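Local coordinates for diguanylate cyclase/phosphodiesterase (Caldicellulosiruptor saccharolyticus, PDB 3MTK), which probably helps turn over cyclic di-GMP, this chain being the GGDEF domain of a longer protein that also carries PAS and EAL domains, at residues A[11-16]-A[80-85]; A[20-25]-A[139-144]; A[37-42]-A[89-94]; A[56-61]-A[112-117]; A[120-125]-A[155-160]. One frame throughout, in Å; residues are numbered along the deposited sequence.

Contact 1 (A[11-16]-A[80-85]); sequences ELTGLP and AFKIGF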
# COMPACT_ATOMS: atom_id res chain seq x y z
N GLU A 11 13.03 5.92 -5.72
CA GLU A 11 13.73 5.95 -7.00
C GLU A 11 12.92 5.39 -8.16
O GLU A 11 12.50 6.13 -9.06
CB GLU A 11 15.04 5.16 -6.87
CG GLU A 11 15.79 4.95 -8.17
CD GLU A 11 16.20 6.26 -8.81
OE1 GLU A 11 17.09 6.94 -8.26
OE2 GLU A 11 15.63 6.61 -9.87
N LEU A 12 12.69 4.09 -8.13
CA LEU A 12 11.96 3.38 -9.18
C LEU A 12 10.53 3.82 -9.43
O LEU A 12 10.09 3.94 -10.57
CB LEU A 12 11.94 1.88 -8.89
CG LEU A 12 11.29 1.02 -9.98
CD1 LEU A 12 12.34 0.73 -11.06
CD2 LEU A 12 10.77 -0.30 -9.40
N THR A 13 9.78 4.05 -8.36
CA THR A 13 8.38 4.41 -8.52
C THR A 13 8.07 5.90 -8.59
O THR A 13 7.13 6.30 -9.27
CB THR A 13 7.54 3.80 -7.38
OG1 THR A 13 6.16 3.91 -7.70
CG2 THR A 13 7.77 4.54 -6.10
N GLY A 14 8.85 6.71 -7.90
CA GLY A 14 8.58 8.13 -7.92
C GLY A 14 7.59 8.45 -6.81
O GLY A 14 7.34 9.61 -6.50
N LEU A 15 6.99 7.42 -6.23
CA LEU A 15 6.05 7.64 -5.14
C LEU A 15 6.82 8.09 -3.91
O LEU A 15 8.02 7.82 -3.78
CB LEU A 15 5.30 6.35 -4.81
CG LEU A 15 3.89 6.18 -5.38
CD1 LEU A 15 3.81 6.80 -6.76
CD2 LEU A 15 3.54 4.70 -5.43
N PRO A 16 6.16 8.82 -3.01
CA PRO A 16 6.86 9.26 -1.80
C PRO A 16 7.17 7.99 -0.99
O PRO A 16 6.41 7.02 -1.04
CB PRO A 16 5.86 10.20 -1.13
CG PRO A 16 4.52 9.80 -1.70
CD PRO A 16 4.83 9.45 -3.13
N ALA A 80 -0.50 7.96 -1.90
CA ALA A 80 0.05 6.64 -2.12
C ALA A 80 1.56 6.70 -1.92
O ALA A 80 2.21 7.63 -2.41
CB ALA A 80 -0.28 6.16 -3.53
N PHE A 81 2.12 5.72 -1.22
CA PHE A 81 3.56 5.69 -0.95
C PHE A 81 4.19 4.33 -1.21
O PHE A 81 3.51 3.30 -1.16
CB PHE A 81 3.84 6.07 0.51
CG PHE A 81 3.03 7.22 1.00
CD1 PHE A 81 1.70 7.05 1.37
CD2 PHE A 81 3.59 8.49 1.09
CE1 PHE A 81 0.93 8.13 1.81
CE2 PHE A 81 2.83 9.58 1.52
CZ PHE A 81 1.50 9.40 1.88
N LYS A 82 5.49 4.34 -1.47
CA LYS A 82 6.24 3.10 -1.66
C LYS A 82 7.16 3.03 -0.46
O LYS A 82 8.14 3.77 -0.38
CB LYS A 82 7.06 3.13 -2.95
CG LYS A 82 7.88 1.86 -3.18
CD LYS A 82 6.99 0.67 -3.54
CE LYS A 82 7.77 -0.65 -3.59
NZ LYS A 82 9.01 -0.60 -4.43
N ILE A 83 6.86 2.15 0.49
CA ILE A 83 7.64 2.05 1.71
C ILE A 83 8.52 0.83 1.88
O ILE A 83 9.27 0.72 2.84
CB ILE A 83 6.71 2.15 2.93
CG1 ILE A 83 5.67 1.03 2.88
CG2 ILE A 83 6.01 3.51 2.93
CD1 ILE A 83 4.69 1.07 4.03
N GLY A 84 8.43 -0.11 0.95
CA GLY A 84 9.24 -1.31 1.04
C GLY A 84 9.40 -1.88 -0.35
O GLY A 84 8.66 -1.50 -1.26
N PHE A 85 10.36 -2.77 -0.52
CA PHE A 85 10.61 -3.40 -1.81
C PHE A 85 9.31 -3.93 -2.43
O PHE A 85 9.06 -3.75 -3.62
CB PHE A 85 11.60 -4.55 -1.63
CG PHE A 85 11.48 -5.62 -2.67
CD1 PHE A 85 11.86 -5.37 -3.99
CD2 PHE A 85 10.96 -6.86 -2.34
CE1 PHE A 85 11.71 -6.35 -4.97
CE2 PHE A 85 10.81 -7.85 -3.31
CZ PHE A 85 11.19 -7.60 -4.63
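P16 makes the main join between loop 11-16 and an edge strand of the sheet, 79-84. Its carbonyl O takes the N-H of K82 (N to O 2.9 Å, 156° at the hydrogen), the only hydrogen bond between the two segments. The proline ring crosses the side chain of F81 at about a right angle. F81 CG, anti to its carbonyl carbon (chi1 -43°), comes to the proline side, and the ring atom CD2 makes the contact, 3.2 Å from P16 CG. Proline also brings no N-H that would need a partner in this buried place. L15 adds a flank, its CG 3.7 Å from A80 O. T13 holds OG1 anti to its backbone N (chi1 -168°), which leaves the methyl CG2 to meet K82 CB at 3.5 Å: threonine offers its apolar branch, lysine its aliphatic base. G14 has a positive phi at which a CB would collide with T13 O. The sequence L12-T13-G14-L15-P16 resembles the LTGLP stretch familiar near the start of GGDEF domains. Helix 56-74 receives T13 and L15 through S67, helix 18-30 meets P16 through W24 and F81 through L21, and strand 87-93 pairs with F81 through A89.

Contact 2 (A[20-25]-A[139-144]); sequences SLIRWL and NLMRRC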
# COMPACT_ATOMS: atom_id res chain seq x y z
N SER A 20 8.32 10.20 3.95
CA SER A 20 7.24 11.08 3.57
C SER A 20 5.95 10.60 4.21
O SER A 20 5.12 11.41 4.63
CB SER A 20 7.10 11.12 2.05
OG SER A 20 8.33 11.49 1.46
N LEU A 21 5.78 9.28 4.30
CA LEU A 21 4.59 8.72 4.93
C LEU A 21 4.53 9.18 6.38
O LEU A 21 3.47 9.52 6.89
CB LEU A 21 4.61 7.18 4.90
CG LEU A 21 3.55 6.49 5.77
CD1 LEU A 21 2.17 6.92 5.31
CD2 LEU A 21 3.68 4.97 5.67
N ILE A 22 5.68 9.18 7.04
CA ILE A 22 5.75 9.58 8.43
C ILE A 22 5.39 11.07 8.65
O ILE A 22 4.59 11.38 9.53
CB ILE A 22 7.14 9.26 9.00
CG1 ILE A 22 7.28 7.74 9.11
CG2 ILE A 22 7.32 9.95 10.35
CD1 ILE A 22 8.63 7.28 9.63
N ARG A 23 5.98 11.96 7.86
CA ARG A 23 5.67 13.38 8.00
C ARG A 23 4.16 13.55 7.87
O ARG A 23 3.50 14.08 8.76
CB ARG A 23 6.34 14.23 6.92
CG ARG A 23 7.81 14.54 7.13
CD ARG A 23 8.25 15.70 6.22
NE ARG A 23 7.69 15.55 4.88
CZ ARG A 23 7.83 16.44 3.90
NH1 ARG A 23 8.50 17.56 4.12
NH2 ARG A 23 7.29 16.21 2.71
N TRP A 24 3.61 13.10 6.74
CA TRP A 24 2.19 13.23 6.51
C TRP A 24 1.35 12.55 7.58
O TRP A 24 0.22 12.96 7.81
CB TRP A 24 1.81 12.71 5.12
CG TRP A 24 1.92 13.77 4.04
CD1 TRP A 24 1.37 15.03 4.07
CD2 TRP A 24 2.57 13.65 2.77
NE1 TRP A 24 1.65 15.70 2.90
CE2 TRP A 24 2.38 14.87 2.08
CE3 TRP A 24 3.29 12.63 2.14
CZ2 TRP A 24 2.88 15.10 0.80
CZ3 TRP A 24 3.80 12.85 0.86
CH2 TRP A 24 3.59 14.08 0.20
N LEU A 25 1.90 11.54 8.24
CA LEU A 25 1.15 10.87 9.31
C LEU A 25 1.06 11.77 10.54
O LEU A 25 -0.01 11.95 11.10
CB LEU A 25 1.82 9.54 9.69
CG LEU A 25 1.34 8.31 8.90
CD1 LEU A 25 2.16 7.09 9.30
CD2 LEU A 25 -0.14 8.07 9.17
N ASN A 139 3.50 3.94 15.94
CA ASN A 139 2.46 3.06 16.47
C ASN A 139 1.37 2.70 15.47
O ASN A 139 0.84 1.60 15.49
CB ASN A 139 1.83 3.69 17.71
CG ASN A 139 2.82 3.86 18.85
OD1 ASN A 139 3.87 4.49 18.68
ND2 ASN A 139 2.50 3.30 20.01
N LEU A 140 1.04 3.64 14.59
CA LEU A 140 0.02 3.42 13.56
C LEU A 140 0.57 2.47 12.51
O LEU A 140 -0.11 1.53 12.08
CB LEU A 140 -0.36 4.73 12.89
CG LEU A 140 -1.39 5.63 13.57
CD1 LEU A 140 -1.19 7.07 13.12
CD2 LEU A 140 -2.79 5.13 13.26
N MSE A 141 1.79 2.74 12.09
CA MSE A 141 2.44 1.92 11.09
C MSE A 141 2.63 0.53 11.65
O MSE A 141 2.55 -0.45 10.92
CB MSE A 141 3.78 2.53 10.71
CG MSE A 141 3.60 3.84 10.01
SE MSE A 141 5.24 4.42 9.24
CE MSE A 141 5.52 2.94 8.02
N ARG A 142 2.87 0.44 12.95
CA ARG A 142 3.02 -0.85 13.60
C ARG A 142 1.67 -1.55 13.53
O ARG A 142 1.58 -2.71 13.16
CB ARG A 142 3.45 -0.67 15.05
CG ARG A 142 4.87 -0.21 15.20
CD ARG A 142 5.23 0.01 16.66
NE ARG A 142 6.67 0.07 16.84
CZ ARG A 142 7.28 0.40 17.97
NH1 ARG A 142 6.57 0.70 19.04
NH2 ARG A 142 8.60 0.42 18.03
N ARG A 143 0.61 -0.82 13.86
CA ARG A 143 -0.71 -1.41 13.84
C ARG A 143 -1.10 -1.95 12.47
O ARG A 143 -1.76 -2.99 12.37
CB ARG A 143 -1.75 -0.40 14.28
CG ARG A 143 -3.10 -1.03 14.49
CD ARG A 143 -4.03 -0.03 15.10
NE ARG A 143 -3.42 0.58 16.27
CZ ARG A 143 -3.84 1.71 16.81
NH1 ARG A 143 -4.87 2.36 16.26
NH2 ARG A 143 -3.25 2.20 17.89
N CYS A 144 -0.72 -1.24 11.41
CA CYS A 144 -1.04 -1.68 10.06
C CYS A 144 -0.26 -2.93 9.77
O CYS A 144 -0.78 -3.87 9.16
CB CYS A 144 -0.65 -0.61 9.05
SG CYS A 144 -2.06 0.21 8.36
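M141, a selenomethionine in this crystal, reaches from helix 139-144 to the side chains of helix 20-25. From CB the chain leaves with CG anti to the carbonyl carbon (chi1 -66°), and CG meets the L25 methyl CD1 at 3.6 Å. Next comes the selenium: SE sits 3.9 Å from I22 CG1, whose side chain crosses it at about a right angle, and 3.9 Å from L21 CD2. A bend at chi3 (61°) then places the methyl CE, which lies 3.6 Å from L21 CD2, the two residues approaching tip to tip. A long, unbranched, flexible residue suits this span, because the axes of the two segments come no closer than 11.6 Å and cross at 117°. Beside it, L25 CD2 approaches L140 CD1 more loosely, at 4.2 Å. No hydrogen bond joins the two segments, so the contact is held by apolar packing, most of it through M141. Both helices cover the same face of the central sheet: L21 rests on L39, I83, A89 and I91, M141 on F41, and C144 on L39 and F41.

Contact 3 (A[37-42]-A[89-94]); sequences TYLIFL and AIICKS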
# COMPACT_ATOMS: atom_id res chain seq x y z
N THR A 37 -10.43 8.26 8.38
CA THR A 37 -9.31 8.31 7.47
C THR A 37 -8.51 7.07 7.86
O THR A 37 -8.32 6.81 9.04
CB THR A 37 -8.46 9.55 7.72
OG1 THR A 37 -9.31 10.70 7.76
CG2 THR A 37 -7.43 9.72 6.62
N TYR A 38 -8.04 6.32 6.88
CA TYR A 38 -7.30 5.11 7.19
C TYR A 38 -5.92 5.00 6.58
O TYR A 38 -5.63 5.55 5.52
CB TYR A 38 -8.10 3.88 6.76
CG TYR A 38 -9.46 3.74 7.40
CD1 TYR A 38 -10.52 4.57 7.01
CD2 TYR A 38 -9.69 2.79 8.39
CE1 TYR A 38 -11.78 4.45 7.61
CE2 TYR A 38 -10.94 2.67 8.99
CZ TYR A 38 -11.98 3.50 8.59
OH TYR A 38 -13.21 3.37 9.18
N LEU A 39 -5.05 4.27 7.27
CA LEU A 39 -3.72 3.98 6.79
C LEU A 39 -3.87 2.56 6.26
O LEU A 39 -4.45 1.71 6.95
CB LEU A 39 -2.70 3.99 7.93
CG LEU A 39 -1.27 3.62 7.50
CD1 LEU A 39 -0.78 4.61 6.46
CD2 LEU A 39 -0.35 3.61 8.70
N ILE A 40 -3.40 2.31 5.05
CA ILE A 40 -3.50 0.99 4.45
C ILE A 40 -2.15 0.51 3.95
O ILE A 40 -1.42 1.26 3.29
CB ILE A 40 -4.50 0.98 3.27
CG1 ILE A 40 -5.86 1.48 3.75
CG2 ILE A 40 -4.66 -0.43 2.72
CD1 ILE A 40 -6.77 1.88 2.63
N PHE A 41 -1.84 -0.74 4.26
CA PHE A 41 -0.59 -1.37 3.85
C PHE A 41 -0.89 -2.47 2.83
O PHE A 41 -1.65 -3.40 3.11
CB PHE A 41 0.10 -1.99 5.08
CG PHE A 41 1.06 -1.06 5.79
CD1 PHE A 41 1.15 0.29 5.45
CD2 PHE A 41 1.87 -1.54 6.81
CE1 PHE A 41 2.03 1.15 6.13
CE2 PHE A 41 2.76 -0.69 7.50
CZ PHE A 41 2.83 0.66 7.15
N LEU A 42 -0.32 -2.35 1.63
CA LEU A 42 -0.54 -3.37 0.61
C LEU A 42 0.78 -4.07 0.34
O LEU A 42 1.81 -3.43 0.07
CB LEU A 42 -1.04 -2.79 -0.71
CG LEU A 42 -2.40 -2.13 -0.87
CD1 LEU A 42 -2.34 -0.67 -0.38
CD2 LEU A 42 -2.76 -2.15 -2.34
N ALA A 89 1.77 1.92 0.69
CA ALA A 89 0.94 2.49 1.75
C ALA A 89 -0.01 3.55 1.20
O ALA A 89 0.33 4.28 0.27
CB ALA A 89 1.83 3.10 2.83
N ILE A 90 -1.19 3.63 1.78
CA ILE A 90 -2.16 4.63 1.34
C ILE A 90 -2.77 5.35 2.53
O ILE A 90 -3.00 4.75 3.59
CB ILE A 90 -3.34 4.00 0.57
CG1 ILE A 90 -2.84 3.16 -0.61
CG2 ILE A 90 -4.27 5.11 0.08
CD1 ILE A 90 -2.20 3.97 -1.72
N ILE A 91 -3.00 6.65 2.37
CA ILE A 91 -3.66 7.44 3.39
C ILE A 91 -4.97 7.75 2.69
O ILE A 91 -4.95 8.31 1.59
CB ILE A 91 -2.98 8.79 3.63
CG1 ILE A 91 -1.52 8.60 4.06
CG2 ILE A 91 -3.77 9.56 4.68
CD1 ILE A 91 -1.34 7.89 5.36
N CYS A 92 -6.09 7.38 3.28
CA CYS A 92 -7.36 7.67 2.63
C CYS A 92 -8.50 7.94 3.59
O CYS A 92 -8.62 7.31 4.64
CB CYS A 92 -7.76 6.52 1.71
SG CYS A 92 -8.39 5.09 2.60
N LYS A 93 -9.35 8.88 3.20
CA LYS A 93 -10.53 9.23 3.98
C LYS A 93 -11.65 8.48 3.28
O LYS A 93 -11.82 8.61 2.06
CB LYS A 93 -10.77 10.74 3.93
CG LYS A 93 -10.78 11.31 2.51
CD LYS A 93 -11.01 12.82 2.51
CE LYS A 93 -11.16 13.34 1.09
NZ LYS A 93 -11.36 14.81 1.05
N SER A 94 -12.41 7.68 4.02
CA SER A 94 -13.49 6.92 3.40
C SER A 94 -14.57 6.47 4.37
O SER A 94 -14.29 5.88 5.42
CB SER A 94 -12.91 5.70 2.68
OG SER A 94 -11.95 6.09 1.73
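A89 lies across from F41 in a non-hydrogen-bonded pair, its small CB 3.8 Å from F41 CE1; a methyl group leaves room for the phenyl ring on that face. I90 follows in a hydrogen-bonded pair with I40: I90 N reaches I40 O at 2.8 Å, and I40 N returns to I90 O at 2.9 Å. On the other face of the sheet, I90 CG1 packs on L42 CD1 at 3.9 Å. I91, back on the face of A89, touches L39 with its CD1, 3.5 Å from L39 CD1, two branched residues that meet by their end methyls. C92 and Y38 form the second hydrogen-bonded pair, with C92 N 2.9 Å from Y38 O. C92 SG, held between its own backbone N and carbonyl carbon (chi1 76°), meets I40 CD1 at 3.6 Å. K93 pairs with T37, its extended chain at the exposed margin, and S94 O lies at the edge of the Y38 ring, 3.6 Å from CE1. The strands run antiparallel in the middle of the sheet: strand 79-84 flanks 89-93, strand 123-129 flanks 37-42, and helix 97-108 covers the face of Y38, L42 and C92.

Contact 4 (A[56-61]-A[112-117]); sequences YDLVDE and YNVNGN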
# COMPACT_ATOMS: atom_id res chain seq x y z
N TYR A 56 14.97 -9.35 -12.83
CA TYR A 56 14.76 -8.09 -12.13
C TYR A 56 14.25 -6.92 -12.95
O TYR A 56 13.47 -6.11 -12.45
CB TYR A 56 16.05 -7.66 -11.42
CG TYR A 56 16.45 -8.58 -10.30
CD1 TYR A 56 17.04 -9.81 -10.56
CD2 TYR A 56 16.19 -8.24 -8.97
CE1 TYR A 56 17.36 -10.68 -9.53
CE2 TYR A 56 16.51 -9.11 -7.93
CZ TYR A 56 17.10 -10.33 -8.23
OH TYR A 56 17.45 -11.19 -7.21
N ASP A 57 14.68 -6.79 -14.20
CA ASP A 57 14.20 -5.66 -14.97
C ASP A 57 12.72 -5.73 -15.24
O ASP A 57 12.00 -4.73 -15.11
CB ASP A 57 14.97 -5.53 -16.28
CG ASP A 57 16.35 -4.93 -16.08
OD1 ASP A 57 16.47 -3.96 -15.31
OD2 ASP A 57 17.31 -5.44 -16.70
N LEU A 58 12.24 -6.91 -15.59
CA LEU A 58 10.83 -7.09 -15.85
C LEU A 58 10.04 -6.72 -14.59
O LEU A 58 9.08 -5.94 -14.64
CB LEU A 58 10.57 -8.54 -16.25
CG LEU A 58 9.23 -8.93 -16.88
CD1 LEU A 58 8.10 -8.70 -15.88
CD2 LEU A 58 9.02 -8.12 -18.14
N VAL A 59 10.47 -7.27 -13.45
CA VAL A 59 9.81 -7.04 -12.18
C VAL A 59 9.79 -5.60 -11.70
O VAL A 59 8.87 -5.18 -11.00
CB VAL A 59 10.42 -7.91 -11.08
CG1 VAL A 59 9.77 -7.60 -9.74
CG2 VAL A 59 10.25 -9.37 -11.42
N ASP A 60 10.82 -4.83 -12.05
CA ASP A 60 10.83 -3.43 -11.64
C ASP A 60 9.77 -2.71 -12.45
O ASP A 60 9.13 -1.77 -11.97
CB ASP A 60 12.22 -2.82 -11.83
CG ASP A 60 13.23 -3.32 -10.80
OD1 ASP A 60 12.85 -3.44 -9.61
OD2 ASP A 60 14.39 -3.59 -11.15
N GLU A 61 9.57 -3.16 -13.69
CA GLU A 61 8.57 -2.58 -14.57
C GLU A 61 7.19 -2.90 -14.00
O GLU A 61 6.30 -2.06 -13.98
CB GLU A 61 8.69 -3.17 -15.98
CG GLU A 61 9.38 -2.25 -16.97
CD GLU A 61 8.56 -1.01 -17.28
OE1 GLU A 61 7.42 -1.18 -17.77
OE2 GLU A 61 9.03 0.12 -17.03
N TYR A 112 -1.41 -7.67 -15.66
CA TYR A 112 -0.55 -6.56 -16.02
C TYR A 112 0.15 -6.95 -17.31
O TYR A 112 0.72 -8.04 -17.41
CB TYR A 112 0.51 -6.29 -14.94
CG TYR A 112 -0.04 -5.85 -13.61
CD1 TYR A 112 -0.44 -6.78 -12.66
CD2 TYR A 112 -0.21 -4.50 -13.31
CE1 TYR A 112 -1.00 -6.39 -11.47
CE2 TYR A 112 -0.76 -4.10 -12.11
CZ TYR A 112 -1.16 -5.05 -11.20
OH TYR A 112 -1.76 -4.65 -10.03
N ASN A 113 0.08 -6.07 -18.30
CA ASN A 113 0.72 -6.33 -19.58
C ASN A 113 2.04 -5.60 -19.52
O ASN A 113 2.13 -4.44 -19.91
CB ASN A 113 -0.15 -5.80 -20.73
CG ASN A 113 0.41 -6.12 -22.11
OD1 ASN A 113 -0.33 -6.17 -23.09
ND2 ASN A 113 1.72 -6.33 -22.20
N VAL A 114 3.05 -6.28 -19.01
CA VAL A 114 4.37 -5.70 -18.89
C VAL A 114 5.25 -6.18 -20.04
O VAL A 114 5.69 -7.33 -20.05
CB VAL A 114 5.02 -6.10 -17.55
CG1 VAL A 114 6.32 -5.33 -17.35
CG2 VAL A 114 4.05 -5.84 -16.41
N ASN A 115 5.49 -5.30 -21.00
CA ASN A 115 6.31 -5.64 -22.16
C ASN A 115 5.83 -6.95 -22.78
O ASN A 115 6.60 -7.91 -22.90
CB ASN A 115 7.78 -5.76 -21.75
CG ASN A 115 8.70 -5.97 -22.94
OD1 ASN A 115 8.76 -5.14 -23.85
ND2 ASN A 115 9.42 -7.10 -22.94
N GLY A 116 4.56 -7.01 -23.14
CA GLY A 116 4.02 -8.21 -23.75
C GLY A 116 3.81 -9.35 -22.77
O GLY A 116 3.10 -10.31 -23.07
N ASN A 117 4.44 -9.26 -21.61
CA ASN A 117 4.31 -10.30 -20.59
C ASN A 117 3.03 -10.09 -19.77
O ASN A 117 2.88 -9.10 -19.06
CB ASN A 117 5.52 -10.27 -19.65
CG ASN A 117 6.81 -10.65 -20.34
OD1 ASN A 117 7.15 -11.83 -20.43
ND2 ASN A 117 7.53 -9.65 -20.83
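V114 meets E61 and L58 where the helix 56-61 faces the small hairpin. The close part is largely apolar: V114 CG1 lies 3.5 Å from E61 CB and 4.0 Å from L58 CD2. L58 puts CG anti to its backbone N (chi1 -166°), and its CD2 also stands 3.4 Å from N117 ND2, a methyl against an amide. A leucine fits because both methyls face V114 CG1, and CD2 reaches on to the N117 amide. The solvent side is looser: N115 comes only as near as 4.5 Å, from its CB to L58 CD2, and lies exposed, while E61 gives just its CB to the valine and bends at chi2. V114 to N117 form a type I' turn, for which the N115-G116 pair is well suited since both take positive phi. V114 O accepts both N117 N, at 2.8 Å, and N117 ND2, at 3.1 Å, the latter in the carbonyl plane. With no hydrogen bond crossing between the segments, and the turn's own groups tying V114 O and the N117 amide together, the contact rests on dispersion, including that of a methyl on an amide, and the exclusion of water from aliphatic carbons.

Contact 5 (A[120-125]-A[155-160]); sequences RVNFNI and GLNEYV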
# COMPACT_ATOMS: atom_id res chain seq x y z
N ARG A 120 0.10 -11.82 -13.54
CA ARG A 120 -0.88 -11.78 -12.48
C ARG A 120 -0.14 -11.96 -11.16
O ARG A 120 0.70 -12.85 -11.03
CB ARG A 120 -1.90 -12.91 -12.66
CG ARG A 120 -3.05 -12.57 -13.58
CD ARG A 120 -3.89 -13.80 -13.86
NE ARG A 120 -5.29 -13.47 -14.12
CZ ARG A 120 -6.14 -13.00 -13.20
NH1 ARG A 120 -5.73 -12.81 -11.96
NH2 ARG A 120 -7.39 -12.73 -13.53
N VAL A 121 -0.45 -11.11 -10.19
CA VAL A 121 0.19 -11.18 -8.88
C VAL A 121 -0.85 -11.19 -7.79
O VAL A 121 -1.99 -10.81 -8.01
CB VAL A 121 1.09 -9.98 -8.63
CG1 VAL A 121 2.35 -10.09 -9.46
CG2 VAL A 121 0.33 -8.71 -8.95
N ASN A 122 -0.44 -11.62 -6.61
CA ASN A 122 -1.30 -11.68 -5.45
C ASN A 122 -0.89 -10.60 -4.47
O ASN A 122 0.25 -10.13 -4.51
CB ASN A 122 -1.20 -13.04 -4.79
CG ASN A 122 -1.90 -14.10 -5.59
OD1 ASN A 122 -1.54 -15.27 -5.55
ND2 ASN A 122 -2.94 -13.68 -6.31
N PHE A 123 -1.82 -10.23 -3.59
CA PHE A 123 -1.57 -9.19 -2.60
C PHE A 123 -2.20 -9.56 -1.27
O PHE A 123 -2.85 -10.59 -1.13
CB PHE A 123 -2.20 -7.85 -3.03
CG PHE A 123 -1.77 -7.36 -4.40
CD1 PHE A 123 -2.29 -7.93 -5.56
CD2 PHE A 123 -0.86 -6.32 -4.53
CE1 PHE A 123 -1.92 -7.47 -6.82
CE2 PHE A 123 -0.49 -5.85 -5.78
CZ PHE A 123 -1.01 -6.43 -6.93
N ASN A 124 -1.99 -8.68 -0.30
CA ASN A 124 -2.57 -8.78 1.03
C ASN A 124 -2.63 -7.34 1.52
O ASN A 124 -1.78 -6.51 1.16
CB ASN A 124 -1.74 -9.66 1.95
CG ASN A 124 -2.25 -11.09 1.98
OD1 ASN A 124 -3.36 -11.36 2.47
ND2 ASN A 124 -1.46 -12.02 1.44
N ILE A 125 -3.66 -7.04 2.31
CA ILE A 125 -3.84 -5.69 2.79
C ILE A 125 -4.11 -5.58 4.28
O ILE A 125 -4.96 -6.29 4.82
CB ILE A 125 -4.99 -5.01 2.01
CG1 ILE A 125 -4.50 -4.65 0.60
CG2 ILE A 125 -5.48 -3.78 2.74
CD1 ILE A 125 -5.58 -4.04 -0.29
N GLY A 155 -4.54 -15.95 4.42
CA GLY A 155 -4.37 -16.42 3.06
C GLY A 155 -4.10 -15.30 2.07
O GLY A 155 -4.12 -14.12 2.43
N LEU A 156 -3.83 -15.68 0.82
CA LEU A 156 -3.56 -14.70 -0.23
C LEU A 156 -4.80 -13.87 -0.53
O LEU A 156 -5.92 -14.35 -0.42
CB LEU A 156 -3.12 -15.41 -1.51
CG LEU A 156 -1.78 -16.14 -1.57
CD1 LEU A 156 -1.65 -16.82 -2.92
CD2 LEU A 156 -0.63 -15.17 -1.35
N ASN A 157 -4.57 -12.62 -0.91
CA ASN A 157 -5.65 -11.71 -1.27
C ASN A 157 -6.71 -11.52 -0.19
O ASN A 157 -7.90 -11.42 -0.48
CB ASN A 157 -6.30 -12.22 -2.55
CG ASN A 157 -5.30 -12.43 -3.66
OD1 ASN A 157 -5.32 -13.47 -4.32
ND2 ASN A 157 -4.42 -11.45 -3.88
N GLU A 158 -6.27 -11.48 1.05
CA GLU A 158 -7.18 -11.29 2.15
C GLU A 158 -6.74 -9.98 2.81
O GLU A 158 -5.58 -9.57 2.67
CB GLU A 158 -7.07 -12.46 3.13
CG GLU A 158 -8.42 -13.05 3.58
CD GLU A 158 -9.04 -14.01 2.57
OE1 GLU A 158 -8.42 -15.05 2.26
OE2 GLU A 158 -10.16 -13.75 2.10
N TYR A 159 -7.65 -9.30 3.50
CA TYR A 159 -7.32 -8.04 4.15
C TYR A 159 -7.90 -7.96 5.56
O TYR A 159 -8.92 -8.59 5.86
CB TYR A 159 -7.86 -6.86 3.34
CG TYR A 159 -9.37 -6.78 3.28
CD1 TYR A 159 -10.08 -7.42 2.26
CD2 TYR A 159 -10.08 -6.05 4.22
CE1 TYR A 159 -11.46 -7.32 2.18
CE2 TYR A 159 -11.46 -5.94 4.15
CZ TYR A 159 -12.15 -6.58 3.13
OH TYR A 159 -13.53 -6.46 3.05
N VAL A 160 -7.25 -7.18 6.41
CA VAL A 160 -7.69 -6.99 7.79
C VAL A 160 -7.64 -5.50 8.16
O VAL A 160 -6.67 -4.80 7.87
CB VAL A 160 -6.80 -7.78 8.78
CG1 VAL A 160 -7.30 -7.56 10.20
CG2 VAL A 160 -6.82 -9.26 8.44
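I125 and Y159 form a parallel bridge, in which I125 N bonds to E158 O at 3.2 Å and V160 N to I125 O at 2.9 Å. Just before it, N157 N gives a 2.7 Å bond to F123 O. N157 has positive phi (57°), a conformation asparagine tolerates better than most residues, which helps the chain turn into the strand. On the sheet's packed face, I125 CB touches Y159 CB at 3.7 Å; Y159 CG occupies the crowded position between its backbone N and carbonyl carbon (chi1 67°), and its hydroxyl bonds to E102. Outward, N122 and L156 cross at about a right angle, with L156 CD1 3.1 Å from N122 OD1. The amides of N122 and N157 are turned 79° apart, and N122 ND2 is 3.1 Å from N157 OD1 without a good hydrogen-bond angle. Strand 123-129, helix 137-154 and strand 159-163 thus complete a beta-alpha-beta crossover, part of the nucleotidyl-cyclase-like fold shared by GGDEF domains.

How the contacts relate
Contacts 1, 2 and 3 are buried, contact 5 is partly so, and contact 4 lies at the surface about 30 Å from contact 2 between centres. Contacts 1, 3 and 5 all reach the central sheet: contact 3 pairs two middle strands by backbone bonds, contact 5 adds a parallel neighbour, and contact 1 ties a loop to an edge strand by one backbone hydrogen bond. Contact 2 is helix packing with no polar link, resting on the L39, F41 and I91 face of contact 3. Contact 4 joins a helix to a hairpin through a few aliphatic groups, and its Y112 touches V121 and F123 of contact 5. Backbone bonds cross where a strand of the central sheet is a partner; contacts 2 and 4 rest on side-chain packing.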